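Local coordinates for catalase (Exiguobacterium oxidotolerans, PDB 2J2M), which probably catalyses the breakdown of hydrogen peroxide to water and oxygen at a haem iron, at residues A[196-204]-A[210-218]; A[310-318]-A[335-346]. One frame throughout, in Å; residues are numbered along the deposited sequence.

Contact 1: residues A[196-204]-A[210-218]. With HEM (protoporphyrin IX containing Fe), chain E.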
loop_
_atom_site.group_PDB
_atom_site.type_symbol
_atom_site.label_atom_id
_atom_site.label_comp_id
_atom_site.label_asym_id
_atom_site.label_seq_id
_atom_site.Cartn_x
_atom_site.Cartn_y
_atom_site.Cartn_z
ATOM N N SER A 196 -3.173 23.936 -24.201
ATOM C CA SER A 196 -2.833 23.301 -25.465
ATOM C C SER A 196 -2.899 21.781 -25.324
ATOM O O SER A 196 -2.346 21.228 -24.370
ATOM C CB SER A 196 -1.415 23.709 -25.884
ATOM O OG SER A 196 -1.275 25.112 -25.894
ATOM N N SER A 197 -3.576 21.092 -26.246
ATOM C CA SER A 197 -3.551 19.617 -26.204
ATOM C C SER A 197 -2.139 19.107 -26.445
ATOM O O SER A 197 -1.772 18.014 -25.999
ATOM C CB SER A 197 -4.511 19.008 -27.216
ATOM O OG SER A 197 -4.253 19.496 -28.511
ATOM N N VAL A 198 -1.354 19.936 -27.140
ATOM C CA VAL A 198 -0.006 19.593 -27.610
ATOM C C VAL A 198 -0.013 18.487 -28.688
ATOM O O VAL A 198 0.536 18.694 -29.779
ATOM C CB VAL A 198 0.980 19.300 -26.421
ATOM C CG1 VAL A 198 2.347 18.780 -26.934
ATOM C CG2 VAL A 198 1.135 20.560 -25.561
ATOM N N HIS A 199 -0.598 17.326 -28.371
ATOM C CA HIS A 199 -0.805 16.237 -29.332
ATOM C C HIS A 199 -2.019 16.477 -30.234
ATOM O O HIS A 199 -2.951 17.193 -29.857
ATOM C CB HIS A 199 -1.052 14.903 -28.619
ATOM C CG HIS A 199 -0.166 14.660 -27.437
ATOM N ND1 HIS A 199 1.183 14.383 -27.554
ATOM C CD2 HIS A 199 -0.444 14.629 -26.112
ATOM C CE1 HIS A 199 1.699 14.199 -26.351
ATOM N NE2 HIS A 199 0.734 14.352 -25.457
ATOM N N SER A 200 -1.997 15.855 -31.415
ATOM C CA SER A 200 -3.187 15.647 -32.195
ATOM C C SER A 200 -3.925 14.483 -31.548
ATOM O O SER A 200 -3.306 13.581 -30.953
ATOM C CB SER A 200 -2.851 15.288 -33.638
ATOM O OG SER A 200 -2.014 14.125 -33.699
ATOM N N PHE A 201 -5.251 14.538 -31.645
ATOM C CA PHE A 201 -6.118 13.402 -31.355
ATOM C C PHE A 201 -6.924 13.098 -32.603
ATOM O O PHE A 201 -6.748 13.763 -33.662
ATOM C CB PHE A 201 -7.050 13.721 -30.178
ATOM C CG PHE A 201 -6.347 13.770 -28.860
ATOM C CD1 PHE A 201 -6.382 12.691 -28.004
ATOM C CD2 PHE A 201 -5.595 14.882 -28.493
ATOM C CE1 PHE A 201 -5.704 12.720 -26.786
ATOM C CE2 PHE A 201 -4.918 14.905 -27.280
ATOM C CZ PHE A 201 -4.982 13.815 -26.438
ATOM N N LYS A 202 -7.782 12.080 -32.503
ATOM C CA LYS A 202 -8.695 11.747 -33.589
ATOM C C LYS A 202 -10.127 12.000 -33.143
ATOM O O LYS A 202 -10.539 11.593 -32.046
ATOM C CB LYS A 202 -8.535 10.284 -34.010
ATOM C CG LYS A 202 -7.259 9.991 -34.795
ATOM C CD LYS A 202 -7.023 8.486 -34.939
ATOM C CE LYS A 202 -6.037 8.219 -36.087
ATOM N NZ LYS A 202 -5.850 6.792 -36.463
ATOM N N TRP A 203 -10.885 12.683 -33.993
ATOM C CA TRP A 203 -12.317 12.791 -33.809
ATOM C C TRP A 203 -12.954 12.083 -34.995
ATOM O O TRP A 203 -12.540 12.283 -36.155
ATOM C CB TRP A 203 -12.726 14.249 -33.771
ATOM C CG TRP A 203 -12.479 14.959 -32.453
ATOM C CD1 TRP A 203 -11.800 14.482 -31.357
ATOM C CD2 TRP A 203 -12.895 16.291 -32.117
ATOM N NE1 TRP A 203 -11.785 15.424 -30.362
ATOM C CE2 TRP A 203 -12.451 16.544 -30.796
ATOM C CE3 TRP A 203 -13.630 17.283 -32.792
ATOM C CZ2 TRP A 203 -12.717 17.761 -30.132
ATOM C CZ3 TRP A 203 -13.867 18.489 -32.148
ATOM C CH2 TRP A 203 -13.409 18.724 -30.832
ATOM N N VAL A 204 -13.925 11.227 -34.692
ATOM C CA VAL A 204 -14.642 10.428 -35.667
ATOM C C VAL A 204 -16.102 10.875 -35.596
ATOM O O VAL A 204 -16.649 10.994 -34.487
ATOM C CB VAL A 204 -14.572 8.936 -35.286
ATOM C CG1 VAL A 204 -15.236 8.065 -36.344
ATOM C CG2 VAL A 204 -13.117 8.491 -35.046
ATOM N N THR A 210 -12.775 10.083 -39.914
ATOM C CA THR A 210 -11.888 10.601 -38.859
ATOM C C THR A 210 -11.030 11.770 -39.315
ATOM O O THR A 210 -10.515 11.754 -40.409
ATOM C CB THR A 210 -11.126 9.473 -38.045
ATOM O OG1 THR A 210 -9.818 9.907 -37.664
ATOM C CG2 THR A 210 -11.032 8.183 -38.817
ATOM N N VAL A 211 -10.951 12.814 -38.489
ATOM C CA VAL A 211 -9.976 13.895 -38.699
ATOM C C VAL A 211 -8.996 13.961 -37.515
ATOM O O VAL A 211 -9.343 13.553 -36.397
ATOM C CB VAL A 211 -10.670 15.296 -38.896
ATOM C CG1 VAL A 211 -11.464 15.350 -40.215
ATOM C CG2 VAL A 211 -11.602 15.629 -37.704
ATOM N N TYR A 212 -7.791 14.468 -37.764
ATOM C CA TYR A 212 -6.854 14.863 -36.703
ATOM C C TYR A 212 -7.171 16.240 -36.131
ATOM O O TYR A 212 -7.367 17.209 -36.867
ATOM C CB TYR A 212 -5.402 14.882 -37.205
ATOM C CG TYR A 212 -4.825 13.509 -37.479
ATOM C CD1 TYR A 212 -4.450 12.664 -36.421
ATOM C CD2 TYR A 212 -4.644 13.064 -38.786
ATOM C CE1 TYR A 212 -3.913 11.415 -36.658
ATOM C CE2 TYR A 212 -4.110 11.800 -39.044
ATOM C CZ TYR A 212 -3.749 10.981 -37.968
ATOM O OH TYR A 212 -3.218 9.741 -38.210
ATOM N N ILE A 213 -7.170 16.326 -34.803
ATOM C CA ILE A 213 -7.531 17.578 -34.146
ATOM C C ILE A 213 -6.515 17.959 -33.071
ATOM O O ILE A 213 -5.942 17.088 -32.411
ATOM C CB ILE A 213 -8.974 17.530 -33.538
ATOM C CG1 ILE A 213 -9.006 16.640 -32.292
ATOM C CG2 ILE A 213 -10.003 17.048 -34.575
ATOM C CD1 ILE A 213 -8.913 17.410 -31.004
ATOM N N LYS A 214 -6.302 19.267 -32.933
ATOM C CA LYS A 214 -5.557 19.864 -31.829
ATOM C C LYS A 214 -6.588 20.719 -31.057
ATOM O O LYS A 214 -7.570 21.239 -31.649
ATOM C CB LYS A 214 -4.441 20.754 -32.386
ATOM C CG LYS A 214 -3.027 20.581 -31.808
ATOM C CD LYS A 214 -2.392 19.306 -32.291
ATOM C CE LYS A 214 -1.016 19.506 -32.904
ATOM N NZ LYS A 214 0.144 19.931 -32.067
ATOM N N LEU A 215 -6.367 20.848 -29.745
ATOM C CA LEU A 215 -7.272 21.588 -28.878
ATOM C C LEU A 215 -6.559 22.769 -28.276
ATOM O O LEU A 215 -5.385 22.675 -27.938
ATOM C CB LEU A 215 -7.827 20.683 -27.791
ATOM C CG LEU A 215 -9.259 20.132 -27.839
ATOM C CD1 LEU A 215 -10.115 20.524 -29.059
ATOM C CD2 LEU A 215 -9.279 18.610 -27.594
ATOM N N ARG A 216 -7.302 23.853 -28.090
ATOM C CA ARG A 216 -6.753 25.172 -27.819
ATOM C C ARG A 216 -7.627 25.932 -26.801
ATOM O O ARG A 216 -8.811 26.167 -27.058
ATOM C CB ARG A 216 -6.717 25.952 -29.151
ATOM C CG ARG A 216 -5.330 26.309 -29.693
ATOM C CD ARG A 216 -4.509 25.180 -30.320
ATOM N NE ARG A 216 -3.146 25.531 -29.955
ATOM C CZ ARG A 216 -2.065 25.571 -30.721
ATOM N NH1 ARG A 216 -2.056 25.158 -31.973
ATOM N NH2 ARG A 216 -0.946 25.971 -30.164
ATOM N N TRP A 217 -7.066 26.285 -25.645
ATOM C CA TRP A 217 -7.762 27.172 -24.693
ATOM C C TRP A 217 -7.186 28.589 -24.699
ATOM O O TRP A 217 -5.966 28.764 -24.649
ATOM C CB TRP A 217 -7.698 26.638 -23.262
ATOM C CG TRP A 217 -8.325 25.296 -23.019
ATOM C CD1 TRP A 217 -7.684 24.081 -23.016
ATOM C CD2 TRP A 217 -9.698 25.025 -22.694
ATOM N NE1 TRP A 217 -8.569 23.089 -22.713
ATOM C CE2 TRP A 217 -9.810 23.632 -22.501
ATOM C CE3 TRP A 217 -10.835 25.822 -22.528
ATOM C CZ2 TRP A 217 -11.027 23.009 -22.172
ATOM C CZ3 TRP A 217 -12.062 25.200 -22.196
ATOM C CH2 TRP A 217 -12.136 23.812 -22.018
ATOM N N VAL A 218 -8.070 29.590 -24.755
ATOM C CA VAL A 218 -7.686 31.001 -24.876
ATOM C C VAL A 218 -8.333 31.741 -23.711
ATOM O O VAL A 218 -9.548 31.745 -23.610
ATOM C CB VAL A 218 -8.140 31.631 -26.264
ATOM C CG1 VAL A 218 -7.724 33.134 -26.382
ATOM C CG2 VAL A 218 -7.595 30.816 -27.502
HETATM C CHA HEM E . 0.929 14.564 -14.847
HETATM C CHB HEM E . 0.838 17.280 -18.901
HETATM C CHC HEM E . 3.829 14.133 -21.006
HETATM C CHD HEM E . 3.380 11.116 -17.272
HETATM C C1A HEM E . 0.601 15.556 -15.767
HETATM C C2A HEM E . -0.336 16.662 -15.579
HETATM C C3A HEM E . -0.356 17.412 -16.707
HETATM C C4A HEM E . 0.565 16.815 -17.638
HETATM C CMA HEM E . -1.188 18.683 -17.003
HETATM C CAA HEM E . -1.138 16.905 -14.274
HETATM C CBA HEM E . -2.524 16.256 -14.285
HETATM C CGA HEM E . -3.190 16.639 -12.982
HETATM O O1A HEM E . -3.412 15.753 -12.114
HETATM O O2A HEM E . -3.478 17.853 -12.800
HETATM C C1B HEM E . 1.586 16.641 -19.855
HETATM C C2B HEM E . 1.667 16.979 -21.267
HETATM C C3B HEM E . 2.500 16.101 -21.823
HETATM C C4B HEM E . 2.962 15.192 -20.802
HETATM C CMB HEM E . 0.894 18.111 -22.002
HETATM C CAB HEM E . 2.890 15.991 -23.306
HETATM C CBB HEM E . 3.154 17.066 -24.042
HETATM C C1C HEM E . 3.911 12.995 -20.250
HETATM C C2C HEM E . 4.500 11.728 -20.637
HETATM C C3C HEM E . 4.353 10.901 -19.584
HETATM C C4C HEM E . 3.685 11.620 -18.512
HETATM C CMC HEM E . 5.137 11.381 -22.016
HETATM C CAC HEM E . 4.827 9.434 -19.455
HETATM C CBC HEM E . 4.166 8.428 -20.040
HETATM C C1D HEM E . 2.714 11.743 -16.243
HETATM C C2D HEM E . 2.438 11.147 -14.950
HETATM C C3D HEM E . 1.658 12.222 -14.194
HETATM C C4D HEM E . 1.549 13.357 -15.104
HETATM C CMD HEM E . 2.810 9.703 -14.472
HETATM C CAD HEM E . 1.090 12.130 -12.767
HETATM C CBD HEM E . -0.419 11.906 -12.892
HETATM C CGD HEM E . -1.052 11.481 -11.581
HETATM O O1D HEM E . -0.348 11.144 -10.572
HETATM O O2D HEM E . -2.301 11.459 -11.554
HETATM N NA HEM E . 1.119 15.693 -17.043
HETATM N NB HEM E . 2.391 15.551 -19.604
HETATM N NC HEM E . 3.424 12.886 -18.959
HETATM N ND HEM E . 2.173 13.018 -16.290
HETATM FE FE HEM E . 2.030 14.138 -18.060
HETATM O O HOH W 1 -2.251 27.077 -27.521
#
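K214 reaches across to the backbone of V198, its ammonium NZ 2.6 Å from V198 O and above that carbonyl's plane; the chain bends at three torsions to get there, and W284 offers this lysine a cation-pi contact. This bond and those of S197 fasten the loop that leads into strand 201-204 against strand 210-219, its partner in an antiparallel beta hairpin of the catalase beta-barrel. S197 N donates to L215 O, while its hydroxyl OG takes the N-H of L215 at 2.8 Å, nearly straight at 172°, and donates its own O-H to H199 O. A serine suits this place because OG can accept and donate at once, standing in for a backbone carbonyl where the regular pairing breaks. Farther along, pairing resumes with the hydrogen-bonded pairs F201–I213 and W203–V211. On the face carrying these side chains, I213 swings CG1 between its backbone N and carbonyl carbon (chi1 73°), which lays that methylene over the five-membered ring of W203, 3.6 Å from the centroid, a CH-pi contact 8° off the ring normal. L215 CD1 meets the same indole at CZ2, 3.9 Å away. On the other face K202 and Y212 run side by side; E328 makes a salt bridge with K202 NZ and a hydrogen bond with Y212 OH, and Q403 also bonds that NZ. A water bridges S196 OG, also bonded to N130 O, and R216 NE; Q263 and D283 hold that guanidinium. At the haem, V198 CG1 lies 3.5 Å from vinyl carbon CBB, and H199, its ND1 bonded to D329, brings NE2 equally near CAB.

Contact 2: residues A[310-318]-A[335-346]. With HEM (protoporphyrin IX containing Fe), chain E.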
loop_
_atom_site.group_PDB
_atom_site.type_symbol
_atom_site.label_atom_id
_atom_site.label_comp_id
_atom_site.label_asym_id
_atom_site.label_seq_id
_atom_site.Cartn_x
_atom_site.Cartn_y
_atom_site.Cartn_z
ATOM N N THR A 310 -8.905 18.316 -5.241
ATOM C CA THR A 310 -7.710 18.624 -6.018
ATOM C C THR A 310 -6.630 17.526 -5.902
ATOM O O THR A 310 -6.028 17.116 -6.921
ATOM C CB THR A 310 -7.150 20.019 -5.658
ATOM O OG1 THR A 310 -8.226 20.972 -5.648
ATOM C CG2 THR A 310 -6.100 20.488 -6.670
ATOM N N GLU A 311 -6.396 17.025 -4.691
ATOM C CA GLU A 311 -5.293 16.087 -4.537
ATOM C C GLU A 311 -5.674 14.708 -5.070
ATOM O O GLU A 311 -4.842 14.025 -5.648
ATOM C CB GLU A 311 -4.752 16.021 -3.094
ATOM C CG GLU A 311 -3.458 15.171 -2.936
ATOM C CD GLU A 311 -2.288 15.770 -3.736
ATOM O OE1 GLU A 311 -2.240 17.011 -3.812
ATOM O OE2 GLU A 311 -1.447 15.031 -4.312
ATOM N N SER A 312 -6.943 14.342 -4.921
ATOM C CA SER A 312 -7.415 12.991 -5.229
ATOM C C SER A 312 -7.903 12.758 -6.677
ATOM O O SER A 312 -8.040 11.598 -7.100
ATOM C CB SER A 312 -8.477 12.548 -4.211
ATOM O OG SER A 312 -7.890 12.181 -2.962
ATOM N N VAL A 313 -8.182 13.824 -7.430
ATOM C CA VAL A 313 -8.504 13.659 -8.836
ATOM C C VAL A 313 -7.362 13.004 -9.619
ATOM O O VAL A 313 -6.183 13.263 -9.363
ATOM C CB VAL A 313 -8.947 15.007 -9.529
ATOM C CG1 VAL A 313 -7.776 16.010 -9.689
ATOM C CG2 VAL A 313 -9.664 14.735 -10.876
ATOM N N GLY A 314 -7.729 12.155 -10.567
ATOM C CA GLY A 314 -6.804 11.699 -11.581
ATOM C C GLY A 314 -7.340 11.956 -12.972
ATOM O O GLY A 314 -8.527 11.746 -13.229
ATOM N N PHE A 315 -6.473 12.424 -13.872
ATOM C CA PHE A 315 -6.834 12.609 -15.272
ATOM C C PHE A 315 -5.943 11.762 -16.186
ATOM O O PHE A 315 -4.818 11.417 -15.831
ATOM C CB PHE A 315 -6.663 14.052 -15.726
ATOM C CG PHE A 315 -7.237 15.094 -14.816
ATOM C CD1 PHE A 315 -8.494 15.640 -15.070
ATOM C CD2 PHE A 315 -6.471 15.627 -13.778
ATOM C CE1 PHE A 315 -8.994 16.666 -14.263
ATOM C CE2 PHE A 315 -6.960 16.644 -12.978
ATOM C CZ PHE A 315 -8.229 17.165 -13.212
ATOM N N ASN A 316 -6.447 11.460 -17.379
ATOM C CA ASN A 316 -5.705 10.693 -18.385
ATOM C C ASN A 316 -6.156 11.159 -19.762
ATOM O O ASN A 316 -7.349 11.132 -20.042
ATOM C CB ASN A 316 -5.930 9.167 -18.214
ATOM C CG ASN A 316 -5.126 8.326 -19.221
ATOM O OD1 ASN A 316 -4.606 8.848 -20.201
ATOM N ND2 ASN A 316 -5.032 7.028 -18.981
ATOM N N PRO A 317 -5.214 11.634 -20.604
ATOM C CA PRO A 317 -5.573 12.123 -21.967
ATOM C C PRO A 317 -6.207 11.050 -22.856
ATOM O O PRO A 317 -6.853 11.365 -23.842
ATOM C CB PRO A 317 -4.228 12.567 -22.573
ATOM C CG PRO A 317 -3.158 11.981 -21.675
ATOM C CD PRO A 317 -3.774 11.797 -20.310
ATOM N N GLY A 318 -6.007 9.788 -22.515
ATOM C CA GLY A 318 -6.622 8.727 -23.272
ATOM C C GLY A 318 -7.887 8.253 -22.606
ATOM O O GLY A 318 -8.377 7.175 -22.938
ATOM N N ARG A 335 1.514 8.032 -22.511
ATOM C CA ARG A 335 0.612 8.669 -21.564
ATOM C C ARG A 335 -0.681 7.862 -21.367
ATOM O O ARG A 335 -1.141 7.698 -20.219
ATOM C CB ARG A 335 0.306 10.114 -21.977
ATOM C CG ARG A 335 1.507 11.058 -21.936
ATOM C CD ARG A 335 1.126 12.427 -22.498
ATOM N NE ARG A 335 0.409 13.300 -21.539
ATOM C CZ ARG A 335 -0.479 14.230 -21.898
ATOM N NH1 ARG A 335 -0.803 14.391 -23.179
ATOM N NH2 ARG A 335 -1.064 14.986 -20.982
ATOM N N LEU A 336 -1.248 7.320 -22.451
ATOM C CA LEU A 336 -2.473 6.538 -22.332
ATOM C C LEU A 336 -2.394 5.534 -21.188
ATOM O O LEU A 336 -3.346 5.395 -20.430
ATOM C CB LEU A 336 -2.808 5.831 -23.641
ATOM C CG LEU A 336 -2.767 6.686 -24.908
ATOM C CD1 LEU A 336 -2.927 5.765 -26.077
ATOM C CD2 LEU A 336 -3.813 7.842 -24.928
ATOM N N PHE A 337 -1.244 4.868 -21.064
ATOM C CA PHE A 337 -0.970 3.891 -20.011
ATOM C C PHE A 337 -0.618 4.532 -18.674
ATOM O O PHE A 337 -1.137 4.134 -17.633
ATOM C CB PHE A 337 0.170 2.923 -20.411
ATOM C CG PHE A 337 0.697 2.082 -19.250
ATOM C CD1 PHE A 337 -0.099 1.109 -18.657
ATOM C CD2 PHE A 337 1.995 2.289 -18.752
ATOM C CE1 PHE A 337 0.381 0.362 -17.592
ATOM C CE2 PHE A 337 2.506 1.540 -17.686
ATOM C CZ PHE A 337 1.702 0.582 -17.094
ATOM N N SER A 338 0.280 5.505 -18.727
ATOM C CA SER A 338 0.998 6.022 -17.556
ATOM C C SER A 338 0.106 6.606 -16.483
ATOM O O SER A 338 0.290 6.303 -15.311
ATOM C CB SER A 338 2.007 7.083 -18.004
ATOM O OG SER A 338 2.783 7.584 -16.919
ATOM N N TYR A 339 -0.858 7.437 -16.890
ATOM C CA TYR A 339 -1.705 8.202 -15.970
ATOM C C TYR A 339 -2.535 7.323 -15.048
ATOM O O TYR A 339 -2.411 7.421 -13.822
ATOM C CB TYR A 339 -2.587 9.208 -16.741
ATOM C CG TYR A 339 -1.813 10.408 -17.274
ATOM C CD1 TYR A 339 -1.903 11.656 -16.667
ATOM C CD2 TYR A 339 -0.966 10.266 -18.376
ATOM C CE1 TYR A 339 -1.184 12.759 -17.193
ATOM C CE2 TYR A 339 -0.259 11.296 -18.876
ATOM C CZ TYR A 339 -0.346 12.555 -18.293
ATOM O OH TYR A 339 0.407 13.568 -18.842
ATOM N N SER A 340 -3.351 6.458 -15.640
ATOM C CA SER A 340 -4.202 5.542 -14.909
ATOM C C SER A 340 -3.350 4.565 -14.096
ATOM O O SER A 340 -3.741 4.156 -12.990
ATOM C CB SER A 340 -5.098 4.760 -15.891
ATOM O OG SER A 340 -5.986 5.640 -16.564
ATOM N N ASP A 341 -2.192 4.207 -14.659
ATOM C CA ASP A 341 -1.274 3.254 -14.031
ATOM C C ASP A 341 -0.723 3.823 -12.755
ATOM O O ASP A 341 -0.674 3.134 -11.761
ATOM C CB ASP A 341 -0.085 2.918 -14.937
ATOM C CG ASP A 341 0.978 2.114 -14.202
ATOM O OD1 ASP A 341 0.609 1.092 -13.612
ATOM O OD2 ASP A 341 2.169 2.503 -14.173
ATOM N N THR A 342 -0.281 5.080 -12.802
ATOM C CA THR A 342 0.248 5.763 -11.622
ATOM C C THR A 342 -0.840 6.081 -10.600
ATOM O O THR A 342 -0.572 6.124 -9.420
ATOM C CB THR A 342 0.980 7.067 -12.002
ATOM O OG1 THR A 342 1.835 7.482 -10.913
ATOM C CG2 THR A 342 -0.023 8.192 -12.385
ATOM N N GLN A 343 -2.067 6.308 -11.067
ATOM C CA GLN A 343 -3.196 6.589 -10.192
ATOM C C GLN A 343 -3.622 5.354 -9.391
ATOM O O GLN A 343 -4.069 5.473 -8.248
ATOM C CB GLN A 343 -4.352 7.179 -10.986
ATOM C CG GLN A 343 -4.082 8.620 -11.435
ATOM C CD GLN A 343 -4.731 8.974 -12.778
ATOM O OE1 GLN A 343 -5.683 8.332 -13.203
ATOM N NE2 GLN A 343 -4.220 10.004 -13.440
ATOM N N ARG A 344 -3.460 4.171 -9.956
ATOM C CA ARG A 344 -3.769 2.938 -9.209
ATOM C C ARG A 344 -2.839 2.789 -7.995
ATOM O O ARG A 344 -3.208 2.186 -6.982
ATOM C CB ARG A 344 -3.714 1.698 -10.127
ATOM C CG ARG A 344 -4.898 1.647 -11.082
ATOM C CD ARG A 344 -4.649 0.779 -12.322
ATOM N NE ARG A 344 -5.614 1.131 -13.369
ATOM C CZ ARG A 344 -5.322 1.332 -14.652
ATOM N NH1 ARG A 344 -4.082 1.145 -15.128
ATOM N NH2 ARG A 344 -6.291 1.690 -15.474
ATOM N N HIS A 345 -1.643 3.371 -8.113
ATOM C CA HIS A 345 -0.668 3.369 -7.029
ATOM C C HIS A 345 -0.902 4.589 -6.128
ATOM O O HIS A 345 -1.100 4.445 -4.925
ATOM C CB HIS A 345 0.742 3.338 -7.630
ATOM C CG HIS A 345 1.767 4.110 -6.852
ATOM N ND1 HIS A 345 2.289 3.668 -5.653
ATOM C CD2 HIS A 345 2.392 5.275 -7.126
ATOM C CE1 HIS A 345 3.172 4.542 -5.209
ATOM N NE2 HIS A 345 3.256 5.526 -6.086
ATOM N N ARG A 346 -0.943 5.781 -6.719
ATOM C CA ARG A 346 -1.085 7.028 -5.958
ATOM C C ARG A 346 -2.428 7.194 -5.206
ATOM O O ARG A 346 -2.464 7.705 -4.089
ATOM C CB ARG A 346 -0.808 8.234 -6.869
ATOM C CG ARG A 346 -1.169 9.583 -6.232
ATOM C CD ARG A 346 -0.744 10.804 -7.069
ATOM N NE ARG A 346 -1.643 11.078 -8.209
ATOM C CZ ARG A 346 -2.808 11.724 -8.125
ATOM N NH1 ARG A 346 -3.525 11.953 -9.211
ATOM N NH2 ARG A 346 -3.276 12.130 -6.956
HETATM C CHA HEM E . 0.929 14.564 -14.847
HETATM C CHB HEM E . 0.838 17.280 -18.901
HETATM C CHC HEM E . 3.829 14.133 -21.006
HETATM C CHD HEM E . 3.380 11.116 -17.272
HETATM C C1A HEM E . 0.601 15.556 -15.767
HETATM C C2A HEM E . -0.336 16.662 -15.579
HETATM C C3A HEM E . -0.356 17.412 -16.707
HETATM C C4A HEM E . 0.565 16.815 -17.638
HETATM C CMA HEM E . -1.188 18.683 -17.003
HETATM C CAA HEM E . -1.138 16.905 -14.274
HETATM C CBA HEM E . -2.524 16.256 -14.285
HETATM C CGA HEM E . -3.190 16.639 -12.982
HETATM O O1A HEM E . -3.412 15.753 -12.114
HETATM O O2A HEM E . -3.478 17.853 -12.800
HETATM C C1B HEM E . 1.586 16.641 -19.855
HETATM C C2B HEM E . 1.667 16.979 -21.267
HETATM C C3B HEM E . 2.500 16.101 -21.823
HETATM C C4B HEM E . 2.962 15.192 -20.802
HETATM C CMB HEM E . 0.894 18.111 -22.002
HETATM C CAB HEM E . 2.890 15.991 -23.306
HETATM C CBB HEM E . 3.154 17.066 -24.042
HETATM C C1C HEM E . 3.911 12.995 -20.250
HETATM C C2C HEM E . 4.500 11.728 -20.637
HETATM C C3C HEM E . 4.353 10.901 -19.584
HETATM C C4C HEM E . 3.685 11.620 -18.512
HETATM C CMC HEM E . 5.137 11.381 -22.016
HETATM C CAC HEM E . 4.827 9.434 -19.455
HETATM C CBC HEM E . 4.166 8.428 -20.040
HETATM C C1D HEM E . 2.714 11.743 -16.243
HETATM C C2D HEM E . 2.438 11.147 -14.950
HETATM C C3D HEM E . 1.658 12.222 -14.194
HETATM C C4D HEM E . 1.549 13.357 -15.104
HETATM C CMD HEM E . 2.810 9.703 -14.472
HETATM C CAD HEM E . 1.090 12.130 -12.767
HETATM C CBD HEM E . -0.419 11.906 -12.892
HETATM C CGD HEM E . -1.052 11.481 -11.581
HETATM O O1D HEM E . -0.348 11.144 -10.572
HETATM O O2D HEM E . -2.301 11.459 -11.554
HETATM N NA HEM E . 1.119 15.693 -17.043
HETATM N NB HEM E . 2.391 15.551 -19.604
HETATM N NC HEM E . 3.424 12.886 -18.959
HETATM N ND HEM E . 2.173 13.018 -16.290
HETATM FE FE HEM E . 2.030 14.138 -18.060
HETATM O O HOH W 2 -1.864 12.486 -4.363
#
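P317 and Y339 pack closely: P317 CD sits over the phenol ring, 3.7 Å from its centroid, in a CH-pi contact, while the haem covers the opposite face. Y339 OH binds the iron at 1.9 Å. R335, bent at chi3 (80°), turns its guanidinium flat between P317 CG and the porphyrin, and NE (2.7 Å) and NH2 both donate to Y339 OH within the guanidinium plane. This is the proximal haem site of the catalase family, with tyrosine as axial ligand on helix 330-346. A leucine in place of R335 would probably leave Y339 OH without these two donors and P317 without the flat group it rests on. N316 ties the loop to the helix, one ND2 giving hydrogen bonds to L336 O and S340 OG, and its OD1 closes an Asx turn onto G318 N. G314, too close to Q343 for any side chain, lets that glutamine's NE2 bond F315 O at 2.8 Å and also propionate O2D. R346 is still held firmly: NE and NH1 grip the same propionate, and NH1 and NH2 donate to V313 O and E311 O. The looser side lies beyond it at the partly exposed E311, where a water joins NH2 to OE2, itself salt-bridged to R53.

Overall arrangement
Contact 1 closes before contact 2 opens along the chain, and their centres lie about 20 Å apart. The hairpin of contact 1 belongs to the large antiparallel sheet; contact 2 joins the loop after helix 307-311 to helix 330-346. Strand 324-326, from the chain between the two segments of contact 2, pairs with strand 201-204 and so ties sheet to helix. The contacts also meet directly, F201 CE1 lying 3.4 Å from P317 O, and H199 packs on L331 and L332 at the helix start. Both reach one haem, contact 1 at a vinyl group, contact 2 at the iron, the porphyrin face and the propionates, so the loop leading into the hairpin and helix 330-346 together line its pocket.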